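Local coordinates for stromal cell-derived factor 2-like protein (Arabidopsis thaliana, PDB 3MAL) that takes part in protein quality control and the unfolded protein response in the endoplasmic reticulum, and may act in the quality control of glycoproteins, at residues S22-M27 with K136-D141. Residues are numbered along the deposited sequence; the frame is centred on the assembly and turned at random. Where two conformers were deposited one is given.
Sequences SAIKLM and KTWKQD. With SO4 (sulfate ion), chain E; SO4 (sulfate ion), chain C.
W138 meets I24 and L26 through the far end of its six-membered ring. The contact is wholly apolar. I24 CD1 lies 3.6 Å from W138 CH2, and the two side chains extend toward each other. The methyl comes at the ring obliquely. L26 CD1 is in the ring plane, at the edge, 3.9 Å from W138 CZ2. CG of W138 is anti to the backbone N (chi1 -164°), which swings the indole from the loop toward strand 23-28. No hydrogen bond joins the two segments.

Polar bonds gather at the other side of the loop, round two sulfates probably from the crystallisation solution. O4 of the chain E sulfate accepts T137 OG1 at 2.8 Å. Its O1 accepts K136 N. K139 NZ bonds to the same O4 and, at 2.8 Å, to O2 of the chain C sulfate. It also donates to T137 O.

The setting is the six-stranded barrel of a beta-trefoil built from MIR motifs. Strand 23-28 lies between 64-67 and 184-190, and the 136-141 loop leads into strand 143-148. W138 also touches V66, V144 and A186. It thereby meets four consecutive strands of the closed barrel and probably covers one end of it.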
ATOM      1  N   SER A  22      12.311   3.995   4.494  1.00  8.36           N
ATOM      2  CA  SER A  22      12.028   3.073   5.577  0.50  9.00           C
ATOM      3  C   SER A  22      11.249   1.851   5.078  1.00  8.95           C
ATOM      4  O   SER A  22      10.559   1.908   4.037  1.00  8.45           O
ATOM      5  CB  SER A  22      11.271   3.772   6.703  0.50  9.30           C
ATOM      6  OG  SER A  22       9.892   3.709   6.435  0.50 12.00           O
ATOM      7  N   ALA A  23      11.405   0.742   5.805  1.00  8.05           N
ATOM      8  CA  ALA A  23      10.630  -0.469   5.527  1.00  9.03           C
ATOM      9  C   ALA A  23       9.466  -0.567   6.520  1.00  8.73           C
ATOM     10  O   ALA A  23       9.649  -0.410   7.730  1.00  8.97           O
ATOM     11  CB  ALA A  23      11.499  -1.720   5.602  1.00  8.47           C
ATOM     12  N   ILE A  24       8.267  -0.799   5.992  1.00  8.62           N
ATOM     13  CA  ILE A  24       7.065  -0.839   6.822  1.00  7.89           C
ATOM     14  C   ILE A  24       6.169  -2.022   6.482  1.00  8.12           C
ATOM     15  O   ILE A  24       6.240  -2.566   5.375  1.00  7.43           O
ATOM     16  CB  ILE A  24       6.218   0.464   6.702  1.00  8.07           C
ATOM     17  CG1 ILE A  24       5.585   0.595   5.309  1.00  8.29           C
ATOM     18  CG2 ILE A  24       7.042   1.696   7.179  1.00  8.23           C
ATOM     19  CD1 ILE A  24       4.521   1.695   5.192  1.00 10.44           C
ATOM     20  N   LYS A  25       5.346  -2.414   7.452  1.00  7.72           N
ATOM     21  CA  LYS A  25       4.121  -3.133   7.162  1.00  8.57           C
ATOM     22  C   LYS A  25       2.944  -2.156   7.293  1.00  8.62           C
ATOM     23  O   LYS A  25       3.035  -1.135   7.990  1.00  9.37           O
ATOM     24  CB  LYS A  25       3.961  -4.340   8.068  1.00  8.80           C
ATOM     25  CG  LYS A  25       5.102  -5.326   7.941  1.00  8.88           C
ATOM     26  CD  LYS A  25       4.744  -6.671   8.585  1.00  9.65           C
ATOM     27  CE  LYS A  25       5.895  -7.671   8.391  1.00 10.68           C
ATOM     28  NZ  LYS A  25       5.594  -8.946   9.104  1.00 12.26           N
ATOM     29  N   LEU A  26       1.881  -2.431   6.546  1.00  9.14           N
ATOM     30  CA  LEU A  26       0.688  -1.611   6.555  1.00  9.57           C
ATOM     31  C   LEU A  26      -0.480  -2.481   6.976  1.00  9.80           C
ATOM     32  O   LEU A  26      -0.868  -3.409   6.252  1.00  9.78           O
ATOM     33  CB  LEU A  26       0.462  -1.004   5.164  1.00  9.71           C
ATOM     34  CG  LEU A  26      -0.399   0.253   5.169  1.00 12.99           C
ATOM     35  CD1 LEU A  26       0.346   1.470   5.759  1.00 11.05           C
ATOM     36  CD2 LEU A  26      -0.908   0.541   3.732  1.00 16.16           C
ATOM     37  N   MET A  27      -1.024  -2.202   8.160  1.00  9.18           N
ATOM     38  CA  MET A  27      -2.091  -2.993   8.719  1.00  9.44           C
ATOM     39  C   MET A  27      -3.447  -2.328   8.501  1.00  9.72           C
ATOM     40  O   MET A  27      -3.619  -1.137   8.792  1.00  8.77           O
ATOM     41  CB  MET A  27      -1.852  -3.208  10.213  1.00 10.35           C
ATOM     42  CG  MET A  27      -2.852  -4.164  10.874  1.00 14.29           C
ATOM     43  SD  MET A  27      -2.785  -4.183  12.684  1.00 22.46           S
ATOM     44  CE  MET A  27      -3.714  -2.704  13.043  1.00 21.96           C
ATOM     45  N   LYS A 136       0.947  15.999  11.179  1.00 13.13           N
ATOM     46  CA  LYS A 136       1.498  16.498   9.943  1.00 13.26           C
ATOM     47  C   LYS A 136       2.568  15.595   9.323  1.00 12.70           C
ATOM     48  O   LYS A 136       2.813  15.660   8.118  1.00 13.72           O
ATOM     49  CB  LYS A 136       2.004  17.926  10.143  1.00 13.95           C
ATOM     50  CG  LYS A 136       0.863  18.951  10.412  1.00 14.93           C
ATOM     51  CD  LYS A 136       1.423  20.273  10.976  1.00 17.81           C
ATOM     52  CE  LYS A 136       1.760  20.059  12.468  1.00 19.93           C
ATOM     53  NZ  LYS A 136       2.758  21.017  12.962  1.00 25.94           N
ATOM     54  N   THR A 137       3.201  14.761  10.137  1.00 11.78           N
ATOM     55  CA  THR A 137       4.173  13.791   9.635  1.00 12.20           C
ATOM     56  C   THR A 137       3.679  12.380   9.950  1.00 11.66           C
ATOM     57  O   THR A 137       3.059  12.162  10.996  1.00 11.08           O
ATOM     58  CB  THR A 137       5.590  13.995  10.229  1.00 12.73           C
ATOM     59  OG1 THR A 137       5.525  13.879  11.647  1.00 15.55           O
ATOM     60  CG2 THR A 137       6.189  15.376   9.848  1.00 12.30           C
ATOM     61  N   TRP A 138       3.960  11.447   9.045  1.00 10.37           N
ATOM     62  CA  TRP A 138       3.516  10.065   9.156  1.00 10.07           C
ATOM     63  C   TRP A 138       4.272   9.370  10.299  1.00 10.01           C
ATOM     64  O   TRP A 138       5.506   9.455  10.373  1.00  9.60           O
ATOM     65  CB  TRP A 138       3.746   9.343   7.814  1.00  8.66           C
ATOM     66  CG  TRP A 138       3.010   8.022   7.610  1.00  8.53           C
ATOM     67  CD1 TRP A 138       2.028   7.476   8.395  1.00 10.32           C
ATOM     68  CD2 TRP A 138       3.196   7.108   6.523  1.00  8.98           C
ATOM     69  NE1 TRP A 138       1.613   6.270   7.871  1.00 10.52           N
ATOM     70  CE2 TRP A 138       2.303   6.030   6.716  1.00  8.37           C
ATOM     71  CE3 TRP A 138       4.039   7.097   5.400  1.00  7.81           C
ATOM     72  CZ2 TRP A 138       2.230   4.938   5.832  1.00  8.60           C
ATOM     73  CZ3 TRP A 138       3.965   6.010   4.507  1.00  8.06           C
ATOM     74  CH2 TRP A 138       3.054   4.951   4.732  1.00  8.43           C
ATOM     75  N   LYS A 139       3.523   8.697  11.173  1.00 10.57           N
ATOM     76  CA  LYS A 139       4.088   7.973  12.299  1.00 11.10           C
ATOM     77  C   LYS A 139       3.553   6.549  12.402  1.00 12.36           C
ATOM     78  O   LYS A 139       2.467   6.232  11.903  1.00 12.29           O
ATOM     79  CB  LYS A 139       3.837   8.730  13.624  1.00 11.40           C
ATOM     80  CG  LYS A 139       4.506  10.110  13.662  1.00 11.68           C
ATOM     81  CD  LYS A 139       4.124  10.861  14.927  1.00 11.36           C
ATOM     82  CE  LYS A 139       4.581  12.322  14.839  1.00 10.31           C
ATOM     83  NZ  LYS A 139       3.687  13.060  13.929  1.00  9.58           N
ATOM     84  N   GLN A 140       4.308   5.675  13.060  1.00 13.04           N
ATOM     85  CA  GLN A 140       3.824   4.335  13.328  1.00 14.14           C
ATOM     86  C   GLN A 140       2.553   4.366  14.182  1.00 15.00           C
ATOM     87  O   GLN A 140       2.426   5.178  15.091  1.00 15.42           O
ATOM     88  CB  GLN A 140       4.912   3.531  14.034  1.00 15.16           C
ATOM     89  CG  GLN A 140       4.489   2.135  14.375  1.00 17.40           C
ATOM     90  CD  GLN A 140       5.597   1.348  15.059  1.00 23.57           C
ATOM     91  OE1 GLN A 140       6.491   0.809  14.407  1.00 23.58           O
ATOM     92  NE2 GLN A 140       5.512   1.245  16.382  1.00 23.99           N
ATOM     93  N   ASP A 141       1.613   3.492  13.874  1.00 15.59           N
ATOM     94  CA  ASP A 141       0.336   3.429  14.566  1.00 17.11           C
ATOM     95  C   ASP A 141      -0.611   4.570  14.366  1.00 16.54           C
ATOM     96  O   ASP A 141      -1.663   4.530  14.974  1.00 17.34           O
ATOM     97  CB  ASP A 141       0.471   3.244  16.086  1.00 18.19           C
ATOM     98  CG  ASP A 141       1.279   2.058  16.439  1.00 22.64           C
ATOM     99  OD1 ASP A 141       2.397   2.240  16.960  1.00 29.43           O
ATOM    100  OD2 ASP A 141       0.814   0.933  16.178  1.00 26.98           O
TER
HETATM  101  S   SO4 E   3       3.565  16.909  13.799  1.00 29.74           S
HETATM  102  O1  SO4 E   3       2.127  17.030  13.639  1.00 27.19           O
HETATM  103  O2  SO4 E   3       4.191  18.165  13.394  1.00 29.26           O
HETATM  104  O3  SO4 E   3       3.833  16.584  15.205  1.00 29.19           O
HETATM  105  O4  SO4 E   3       4.054  15.838  12.942  1.00 28.84           O
HETATM  106  S   SO4 C   1       0.131  12.545  15.649  1.00 16.64           S
HETATM  107  O1  SO4 C   1      -0.626  13.598  16.320  1.00 16.74           O
HETATM  108  O2  SO4 C   1       1.044  13.175  14.737  1.00 15.39           O
HETATM  109  O3  SO4 C   1       0.820  11.713  16.620  1.00 16.32           O
HETATM  110  O4  SO4 C   1      -0.797  11.735  14.876  1.00 18.64           O